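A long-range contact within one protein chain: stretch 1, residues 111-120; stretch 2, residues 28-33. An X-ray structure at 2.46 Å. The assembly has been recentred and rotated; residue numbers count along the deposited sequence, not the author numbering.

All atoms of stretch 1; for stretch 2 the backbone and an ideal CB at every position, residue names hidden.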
# COMPACT_ATOMS: atom_id res chain seq x y z
N ILE A 111 -0.71 -2.83 -12.21
CA ILE A 111 -1.08 -3.45 -13.48
C ILE A 111 -0.64 -2.54 -14.59
O ILE A 111 -1.03 -1.37 -14.62
CB ILE A 111 -2.57 -3.72 -13.53
CG1 ILE A 111 -2.93 -4.76 -12.45
CG2 ILE A 111 -2.99 -4.19 -14.89
CD1 ILE A 111 -4.40 -5.00 -12.24
N ASP A 112 0.23 -3.05 -15.47
CA ASP A 112 0.79 -2.30 -16.61
C ASP A 112 0.19 -2.90 -17.88
O ASP A 112 0.66 -3.92 -18.39
CB ASP A 112 2.33 -2.38 -16.61
CG ASP A 112 2.97 -1.62 -17.77
OD1 ASP A 112 2.26 -1.15 -18.70
OD2 ASP A 112 4.22 -1.48 -17.75
N GLU A 113 -0.87 -2.27 -18.38
CA GLU A 113 -1.66 -2.84 -19.47
C GLU A 113 -0.91 -2.83 -20.80
O GLU A 113 -1.16 -3.69 -21.65
CB GLU A 113 -2.99 -2.08 -19.63
CG GLU A 113 -4.19 -3.00 -19.76
CD GLU A 113 -5.41 -2.31 -20.34
OE1 GLU A 113 -5.46 -1.05 -20.36
OE2 GLU A 113 -6.33 -3.05 -20.78
N LYS A 114 -0.01 -1.86 -20.98
CA LYS A 114 0.81 -1.78 -22.18
C LYS A 114 1.80 -2.96 -22.29
O LYS A 114 1.87 -3.61 -23.35
CB LYS A 114 1.58 -0.45 -22.20
CG LYS A 114 2.53 -0.31 -23.38
CD LYS A 114 3.23 1.04 -23.38
CE LYS A 114 4.50 1.00 -24.22
NZ LYS A 114 5.25 2.29 -24.15
N ASN A 115 2.54 -3.23 -21.22
CA ASN A 115 3.56 -4.28 -21.24
C ASN A 115 3.04 -5.62 -20.72
O ASN A 115 3.80 -6.56 -20.53
CB ASN A 115 4.77 -3.85 -20.41
CG ASN A 115 5.53 -2.69 -21.02
OD1 ASN A 115 6.41 -2.89 -21.86
ND2 ASN A 115 5.20 -1.48 -20.59
N LYS A 116 1.73 -5.68 -20.49
CA LYS A 116 1.06 -6.85 -19.89
C LYS A 116 1.83 -7.37 -18.67
O LYS A 116 2.40 -8.45 -18.71
CB LYS A 116 0.85 -7.98 -20.91
CG LYS A 116 0.29 -7.54 -22.27
CD LYS A 116 -1.13 -7.03 -22.15
CE LYS A 116 -1.69 -6.51 -23.49
NZ LYS A 116 -2.92 -5.68 -23.25
N THR A 117 1.85 -6.59 -17.59
CA THR A 117 2.50 -7.02 -16.35
C THR A 117 1.65 -6.73 -15.11
O THR A 117 0.96 -5.72 -15.06
CB THR A 117 3.92 -6.40 -16.18
OG1 THR A 117 3.82 -5.01 -15.86
CG2 THR A 117 4.77 -6.59 -17.45
N ILE A 118 1.66 -7.67 -14.16
CA ILE A 118 1.12 -7.50 -12.82
C ILE A 118 2.33 -7.70 -11.88
O ILE A 118 2.99 -8.76 -11.89
CB ILE A 118 0.01 -8.57 -12.42
CG1 ILE A 118 -0.92 -8.88 -13.58
CG2 ILE A 118 -0.87 -8.08 -11.26
CD1 ILE A 118 -2.08 -9.90 -13.22
N THR A 119 2.63 -6.67 -11.10
CA THR A 119 3.56 -6.77 -10.00
C THR A 119 2.65 -6.76 -8.77
O THR A 119 1.89 -5.81 -8.57
CB THR A 119 4.49 -5.59 -10.00
OG1 THR A 119 5.03 -5.46 -11.31
CG2 THR A 119 5.61 -5.77 -9.00
N ALA A 120 2.69 -7.83 -7.98
CA ALA A 120 1.75 -7.98 -6.86
C ALA A 120 2.50 -8.15 -5.56
O ALA A 120 3.53 -8.82 -5.52
CB ALA A 120 0.80 -9.15 -7.08
N UNK A 28 -2.89 1.39 -11.70
CA UNK A 28 -2.71 1.17 -13.13
C UNK A 28 -1.70 2.18 -13.65
O UNK A 28 -1.97 3.35 -13.68
CB UNK A 28 -4.04 1.28 -13.88
N UNK A 29 -0.52 1.68 -13.98
CA UNK A 29 0.59 2.49 -14.44
C UNK A 29 1.15 1.87 -15.72
O UNK A 29 1.63 0.74 -15.73
CB UNK A 29 1.67 2.61 -13.36
N UNK A 30 1.08 2.61 -16.80
CA UNK A 30 1.69 2.16 -18.05
C UNK A 30 3.22 2.39 -18.01
O UNK A 30 3.68 3.45 -17.58
CB UNK A 30 1.07 2.89 -19.24
N UNK A 31 3.97 1.38 -18.46
CA UNK A 31 5.45 1.37 -18.42
C UNK A 31 5.95 1.52 -17.01
O UNK A 31 6.79 2.34 -16.71
CB UNK A 31 6.03 2.49 -19.29
N UNK A 32 5.41 0.68 -16.14
CA UNK A 32 5.86 0.62 -14.78
C UNK A 32 7.25 -0.01 -14.74
O UNK A 32 7.46 -1.15 -15.21
CB UNK A 32 4.87 -0.16 -13.92
N UNK A 33 8.19 0.75 -14.19
CA UNK A 33 9.52 0.24 -13.94
C UNK A 33 9.99 0.63 -12.55
O UNK A 33 9.49 1.56 -11.92
CB UNK A 33 10.50 0.75 -15.00

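Position 28 lies beside I111 in a parallel bridge, the two CA atoms 4.9 Å apart, and its CA-to-CB bond points to the same face of the sheet as the side chain of I111. With phi/psi of -113/109 the backbone is extended, and what stretch 1 offers here is aliphatic, so a branched aliphatic, a methionine or an aromatic would all suit. The deposited residue is F28. In the m rotamer the ring end comes nearer I111, whose CD1 lies 3.5 Å from CE1 of F28, obliquely to the ring.

At position 29 N donates to O of I111 at 3.2 Å, and its O receives a CA-H...O contact from CA of D112 at 3.3 Å. The CB points sideways, 5.0 Å from O of I111, so stretch 1 sets few limits on the side chain. The residue is I29; its side chain comes no nearer than its CB, 4.9 Å from O of I111.

Position 30 points sideways, its ideal CB 4.3 Å from OD1 of D112 and 4.5 Å from CB of K114. Polar or flexible side chains would fit: a long basic one might reach for E113, an acid would suit the neighbourhood of K114, and a neutral one would serve too. The deposited E30 sets OE2 4.5 Å from OE1 of E113, a proximity of like charges, while its CD packs 4.3 Å from CB of K114.

Position 31 has phi/psi of 58/51, a left-handed conformation that favours glycine, asparagine or aspartate. Its N donates to OD1 of D112 at 3.1 Å. The CB points away, yet ND2 of N115 and NZ of K114 lie 4.3 and 4.9 Å from it, two donors that call for a short acceptor; aspartate best answers both demands. D31 does so: OD1 accepts from ND2 of N115 at 2.7 Å, and OD2 forms a salt bridge with NZ of K114, at 2.7 Å. ND2 of N115 donates to OD2 of D112 as well, at 3.0 Å.

At position 32 N donates to OD2 of D112 at 2.9 Å, and a water bridges the backbone O, the same OD2 and OG1 of T117. The CB points toward stretch 1, with room to extend along it to T119, so a long apolar or aromatic side chain would suit. F32, rotamer t, brings CE2 to 3.8 Å from OG1 of T119, which sits at the ring edge, near its plane.

Position 33 points away, its ideal CB clear of stretch 1, so many residues would serve; it is Q33.

Stretch 2 (28-33) FIEDFQ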
# COMPACT_ATOMS: atom_id res chain seq x y z
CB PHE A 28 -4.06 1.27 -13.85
CG PHE A 28 -5.07 0.28 -13.33
CD1 PHE A 28 -5.02 -1.05 -13.73
CD2 PHE A 28 -6.01 0.65 -12.38
CE1 PHE A 28 -5.93 -1.99 -13.22
CE2 PHE A 28 -6.92 -0.29 -11.84
CZ PHE A 28 -6.87 -1.61 -12.26
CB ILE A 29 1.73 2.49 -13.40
CG1 ILE A 29 1.28 3.10 -12.08
CG2 ILE A 29 2.91 3.27 -13.91
CD1 ILE A 29 2.16 2.69 -10.90
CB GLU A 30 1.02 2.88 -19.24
CG GLU A 30 -0.51 2.63 -19.29
CD GLU A 30 -1.10 2.61 -20.71
OE1 GLU A 30 -0.64 3.41 -21.57
OE2 GLU A 30 -2.04 1.81 -20.96
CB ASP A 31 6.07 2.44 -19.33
CG ASP A 31 5.97 2.07 -20.81
OD1 ASP A 31 6.24 0.90 -21.17
OD2 ASP A 31 5.61 2.96 -21.60
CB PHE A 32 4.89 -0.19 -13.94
CG PHE A 32 5.31 -0.37 -12.51
CD1 PHE A 32 5.61 0.73 -11.72
CD2 PHE A 32 5.40 -1.65 -11.96
CE1 PHE A 32 6.00 0.57 -10.40
CE2 PHE A 32 5.77 -1.82 -10.63
CZ PHE A 32 6.08 -0.71 -9.85
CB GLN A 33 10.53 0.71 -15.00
CG GLN A 33 10.22 0.23 -16.43
CD GLN A 33 10.19 -1.31 -16.57
OE1 GLN A 33 10.69 -2.05 -15.71
NE2 GLN A 33 9.60 -1.79 -17.67
O HOH W 1 5.84 -3.23 -16.34
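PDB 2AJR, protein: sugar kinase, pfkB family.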